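Local coordinates for protein NAGD (Escherichia coli, PDB 2C4N) that dephosphorylates ribonucleoside monophosphates and probably a broad range of other phosphate esters in a reaction that depends on magnesium or another divalent metal ion, at residues A87-E92 with F113-E118; D125-A130 with A161-I166. All coordinates share one frame; numbering follows the deposited sequence.

Interaction 1 of 2, residues A87-E92 with F113-E118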
# COMPACT_ATOMS: atom_id res chain seq x y z
N ALA A 87 -29.59 -5.60 -2.86
CA ALA A 87 -28.36 -5.10 -2.28
C ALA A 87 -28.35 -5.09 -0.76
O ALA A 87 -29.37 -4.87 -0.11
CB ALA A 87 -28.09 -3.69 -2.79
N TYR A 88 -27.17 -5.36 -0.20
CA TYR A 88 -27.00 -5.28 1.23
C TYR A 88 -26.38 -3.90 1.37
O TYR A 88 -25.33 -3.62 0.79
CB TYR A 88 -26.04 -6.35 1.75
CG TYR A 88 -25.73 -6.16 3.22
CD1 TYR A 88 -24.46 -5.73 3.63
CD2 TYR A 88 -26.71 -6.33 4.19
CE1 TYR A 88 -24.19 -5.47 4.97
CE2 TYR A 88 -26.45 -6.07 5.53
CZ TYR A 88 -25.19 -5.64 5.91
OH TYR A 88 -24.94 -5.36 7.24
N VAL A 89 -27.05 -3.02 2.11
CA VAL A 89 -26.56 -1.66 2.25
C VAL A 89 -26.05 -1.30 3.63
O VAL A 89 -26.68 -1.59 4.65
CB VAL A 89 -27.66 -0.64 1.86
CG1 VAL A 89 -27.14 0.78 1.97
CG2 VAL A 89 -28.14 -0.92 0.43
N VAL A 90 -24.87 -0.68 3.65
CA VAL A 90 -24.26 -0.21 4.88
C VAL A 90 -24.39 1.30 4.74
O VAL A 90 -23.54 1.96 4.16
CB VAL A 90 -22.77 -0.60 4.96
CG1 VAL A 90 -22.14 0.02 6.21
CG2 VAL A 90 -22.62 -2.11 5.00
N GLY A 91 -25.50 1.84 5.23
CA GLY A 91 -25.73 3.26 5.12
C GLY A 91 -27.09 3.60 5.66
O GLY A 91 -27.80 2.72 6.15
N GLU A 92 -27.48 4.87 5.58
CA GLU A 92 -28.78 5.27 6.10
C GLU A 92 -29.28 6.54 5.44
O GLU A 92 -28.53 7.23 4.75
CB GLU A 92 -28.67 5.50 7.62
CG GLU A 92 -27.77 6.69 8.01
CD GLU A 92 -27.46 6.75 9.50
OE1 GLU A 92 -28.17 6.08 10.29
OE2 GLU A 92 -26.52 7.47 9.90
N PHE A 113 -25.40 -6.82 -4.79
CA PHE A 113 -24.44 -5.76 -4.46
C PHE A 113 -24.30 -5.54 -2.96
O PHE A 113 -25.21 -5.83 -2.19
CB PHE A 113 -24.89 -4.40 -5.01
CG PHE A 113 -25.15 -4.37 -6.47
CD1 PHE A 113 -26.35 -4.85 -6.99
CD2 PHE A 113 -24.20 -3.84 -7.34
CE1 PHE A 113 -26.60 -4.79 -8.35
CE2 PHE A 113 -24.45 -3.78 -8.71
CZ PHE A 113 -25.65 -4.26 -9.21
N VAL A 114 -23.15 -4.99 -2.59
CA VAL A 114 -22.88 -4.59 -1.21
C VAL A 114 -22.60 -3.11 -1.47
O VAL A 114 -21.68 -2.76 -2.21
CB VAL A 114 -21.62 -5.25 -0.62
CG1 VAL A 114 -21.18 -4.48 0.64
CG2 VAL A 114 -21.92 -6.70 -0.25
N ILE A 115 -23.42 -2.24 -0.89
CA ILE A 115 -23.27 -0.81 -1.10
C ILE A 115 -22.95 -0.13 0.21
O ILE A 115 -23.69 -0.27 1.19
CB ILE A 115 -24.56 -0.20 -1.67
CG1 ILE A 115 -24.98 -0.98 -2.92
CG2 ILE A 115 -24.35 1.27 -1.98
CD1 ILE A 115 -26.36 -0.62 -3.43
N VAL A 116 -21.86 0.62 0.23
CA VAL A 116 -21.45 1.31 1.44
C VAL A 116 -21.50 2.82 1.26
O VAL A 116 -20.93 3.37 0.31
CB VAL A 116 -20.01 0.92 1.86
CG1 VAL A 116 -19.65 1.60 3.19
CG2 VAL A 116 -19.89 -0.59 1.99
N GLY A 117 -22.21 3.48 2.17
CA GLY A 117 -22.30 4.93 2.14
C GLY A 117 -21.79 5.39 3.49
O GLY A 117 -20.63 5.17 3.82
N GLU A 118 -22.66 6.03 4.27
CA GLU A 118 -22.30 6.49 5.61
C GLU A 118 -23.44 6.20 6.58
O GLU A 118 -24.62 6.35 6.25
CB GLU A 118 -21.98 7.99 5.60
CG GLU A 118 -22.15 8.66 6.96
CD GLU A 118 -21.10 8.28 7.99
OE1 GLU A 118 -20.66 7.10 8.02
OE2 GLU A 118 -20.71 9.16 8.79
O HOH W 1 -25.55 6.61 3.39
O HOH W 2 -25.83 9.05 5.84
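Tyr88 and Phe113, joined where Tyr88 N donates to Phe113 O at 2.8 Å, send their rings to opposite faces of two paired parallel strands. The Tyr88 ring stands on the face shared with Val90, Val114 and Val116, where it meets the ring of Phe133 with the planes at about 55° and touches Met126 and Lys129. The Phe113 side chain, on the face of Ala87, Val89 and Ile115, turns away from the first strand toward Arg139 and Ile141.

Between the faces run the backbone bonds, with Tyr88 and Val90 each donating and accepting. The Val90 N bond to Ile115 O is nearly straight, 175° at the hydrogen, and Val90 O takes Gly117 N at 2.8 Å. On the Ala87 face, Ile115 CD1 stands anti to CA (chi2 170°) and touches Ala87 CB at 3.6 Å, while on the other face Val90 CB lies 4.1 Å from Val116 CG2.

Past the strand ends the chains stay tied loosely: Glu92 N reaches Glu118 O in a weak bond of 3.3 Å, and one water accepts from Glu118 N at 3.1 Å and, weakly, from Glu92 N, bridging them. Glu92 OE2 accepts from Arg120 N.

Helix 94-101 links strand 86-90 to strand 105-116 in a beta-alpha-beta unit. Strand 139-142 pairs with the other edge of 113-116 through Val114, helix 124-135 packs on Tyr88 and Val114, and helix 156-167 packs on Val116.

Interaction 2 of 2, residues D125-A130 with A161-I166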
# COMPACT_ATOMS: atom_id res chain seq x y z
N ASP A 125 -21.29 -6.17 13.19
CA ASP A 125 -22.18 -7.01 12.39
C ASP A 125 -22.24 -6.60 10.92
O ASP A 125 -22.20 -7.44 10.03
CB ASP A 125 -23.59 -7.01 12.99
CG ASP A 125 -23.64 -7.71 14.34
OD1 ASP A 125 -23.24 -8.89 14.42
OD2 ASP A 125 -24.09 -7.07 15.32
N MET A 126 -22.34 -5.30 10.67
CA MET A 126 -22.39 -4.79 9.30
C MET A 126 -21.08 -5.08 8.58
O MET A 126 -21.07 -5.49 7.42
CB MET A 126 -22.65 -3.29 9.29
CG MET A 126 -24.06 -2.90 9.71
SD MET A 126 -24.31 -1.13 9.50
CE MET A 126 -25.52 -0.79 10.78
N MET A 127 -19.96 -4.84 9.26
CA MET A 127 -18.65 -5.09 8.66
C MET A 127 -18.55 -6.57 8.30
O MET A 127 -18.07 -6.93 7.23
CB MET A 127 -17.53 -4.72 9.63
CG MET A 127 -16.15 -4.76 9.01
SD MET A 127 -14.79 -4.66 10.19
CE MET A 127 -15.06 -3.07 10.94
N HIS A 128 -19.00 -7.41 9.22
CA HIS A 128 -18.97 -8.86 9.04
C HIS A 128 -19.78 -9.29 7.81
O HIS A 128 -19.26 -9.96 6.93
CB HIS A 128 -19.53 -9.55 10.29
CG HIS A 128 -19.70 -11.03 10.15
ND1 HIS A 128 -20.74 -11.71 10.74
CD2 HIS A 128 -18.96 -11.95 9.49
CE1 HIS A 128 -20.64 -13.00 10.45
NE2 HIS A 128 -19.57 -13.17 9.69
N LYS A 129 -21.05 -8.90 7.77
CA LYS A 129 -21.90 -9.27 6.65
C LYS A 129 -21.40 -8.73 5.32
O LYS A 129 -21.37 -9.45 4.33
CB LYS A 129 -23.34 -8.79 6.88
CG LYS A 129 -24.06 -9.46 8.04
CD LYS A 129 -25.53 -9.09 8.00
CE LYS A 129 -26.27 -9.50 9.26
NZ LYS A 129 -27.70 -9.09 9.20
N ALA A 130 -21.01 -7.46 5.30
CA ALA A 130 -20.51 -6.85 4.08
C ALA A 130 -19.27 -7.60 3.59
O ALA A 130 -19.15 -7.91 2.41
CB ALA A 130 -20.17 -5.37 4.33
N ALA A 161 -12.81 0.40 4.86
CA ALA A 161 -11.51 -0.12 5.29
C ALA A 161 -11.53 -1.52 5.90
O ALA A 161 -10.77 -2.40 5.48
CB ALA A 161 -10.86 0.87 6.26
N GLY A 162 -12.40 -1.74 6.88
CA GLY A 162 -12.49 -3.05 7.51
C GLY A 162 -13.01 -4.12 6.56
O GLY A 162 -12.54 -5.25 6.57
N ILE A 163 -13.98 -3.75 5.74
CA ILE A 163 -14.56 -4.68 4.77
C ILE A 163 -13.51 -5.10 3.75
O ILE A 163 -13.42 -6.28 3.39
CB ILE A 163 -15.77 -4.03 4.04
CG1 ILE A 163 -16.85 -3.69 5.07
CG2 ILE A 163 -16.31 -4.97 2.98
CD1 ILE A 163 -17.90 -2.70 4.57
N GLU A 164 -12.71 -4.15 3.28
CA GLU A 164 -11.65 -4.42 2.31
C GLU A 164 -10.58 -5.33 2.92
O GLU A 164 -10.10 -6.26 2.28
CB GLU A 164 -10.99 -3.12 1.84
CG GLU A 164 -11.93 -2.12 1.21
CD GLU A 164 -11.24 -0.83 0.81
OE1 GLU A 164 -10.43 -0.86 -0.14
OE2 GLU A 164 -11.50 0.21 1.44
N LYS A 165 -10.22 -5.03 4.16
CA LYS A 165 -9.20 -5.79 4.88
C LYS A 165 -9.56 -7.27 5.01
O LYS A 165 -8.73 -8.15 4.78
CB LYS A 165 -9.00 -5.20 6.28
CG LYS A 165 -7.55 -5.08 6.73
CD LYS A 165 -6.79 -4.14 5.80
CE LYS A 165 -5.73 -3.35 6.55
NZ LYS A 165 -5.20 -2.22 5.73
N ILE A 166 -10.81 -7.53 5.38
CA ILE A 166 -11.30 -8.90 5.56
C ILE A 166 -11.51 -9.64 4.24
O ILE A 166 -11.09 -10.79 4.10
CB ILE A 166 -12.64 -8.91 6.34
CG1 ILE A 166 -12.43 -8.30 7.73
CG2 ILE A 166 -13.17 -10.34 6.46
CD1 ILE A 166 -13.71 -8.06 8.51
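Met127 holds CG anti to its backbone N (chi1 -172°), which sets that methylene against the facing helix, 4.1 Å from Ile163 CG1. From there the chain runs on extended to SD and bends only at the last torsion. Ile163 answers with CG1 beside its own backbone N (chi1 -61°), and its two branches close around Ala130. CD1 of Ile163 approaches Ala130 CB at 3.5 Å. CG1 lies against that same methyl a little further off, and CG2 rests beside the carbonyl carbon of Ala130.

The sulphur of Met127 settles over the backbone of the second helix, with SD 3.9 Å from Gly162 CA. A beta carbon at Gly162 would collide with the sulphur, so the glycine is what admits the thioether at this point. Ile166 meets the methionine from one turn further on, its CD1 3.9 Å from Met127 SD, and the two side chains cross at about a right angle.

The contact is apolar throughout and its touching residues are buried. An alanine in place of Ile163 would probably open a gap beside Ala130 and leave the Met127 methylene without one of its apolar neighbours.

The short axes come within 8.9 Å at a crossing angle of -41°, joining two helices that lie side by side on one face of the four-stranded sheet. Ala130 leans on Val114 and Tyr88 of that sheet, and Ile163 on Val116 and Phe140. At the outer side of the pair a second subunit approaches, its Tyr122 packing on Met127 and its Thr147 on Ile166, while its Tyr153 meets His128 edge-to-face.

In the fold
Interactions 1 and 2, their centres 11 Å apart, form successive layers of one alpha/beta unit, the cap domain of this HAD-family phosphatase. The strand pair supplies the sheet and the helix pair its cover: Tyr88 OH lies 3.3 Å from Met126 CA, and Val116 CG2 3.9 Å from Ile163 CD1, so helix 124-135 rests across both strands, and helix 156-167 on Val116 and the neighbouring Phe140. The magnesium ion, bound by Asp9, Asp11 and Asp201, belongs to the other domain. Interaction 1 comes nearer the substrate region, with the side chain of Glu118 about 9 Å from that of Asp146, which probably confers specificity; interaction 2 lies away from these sites, beside the second subunit.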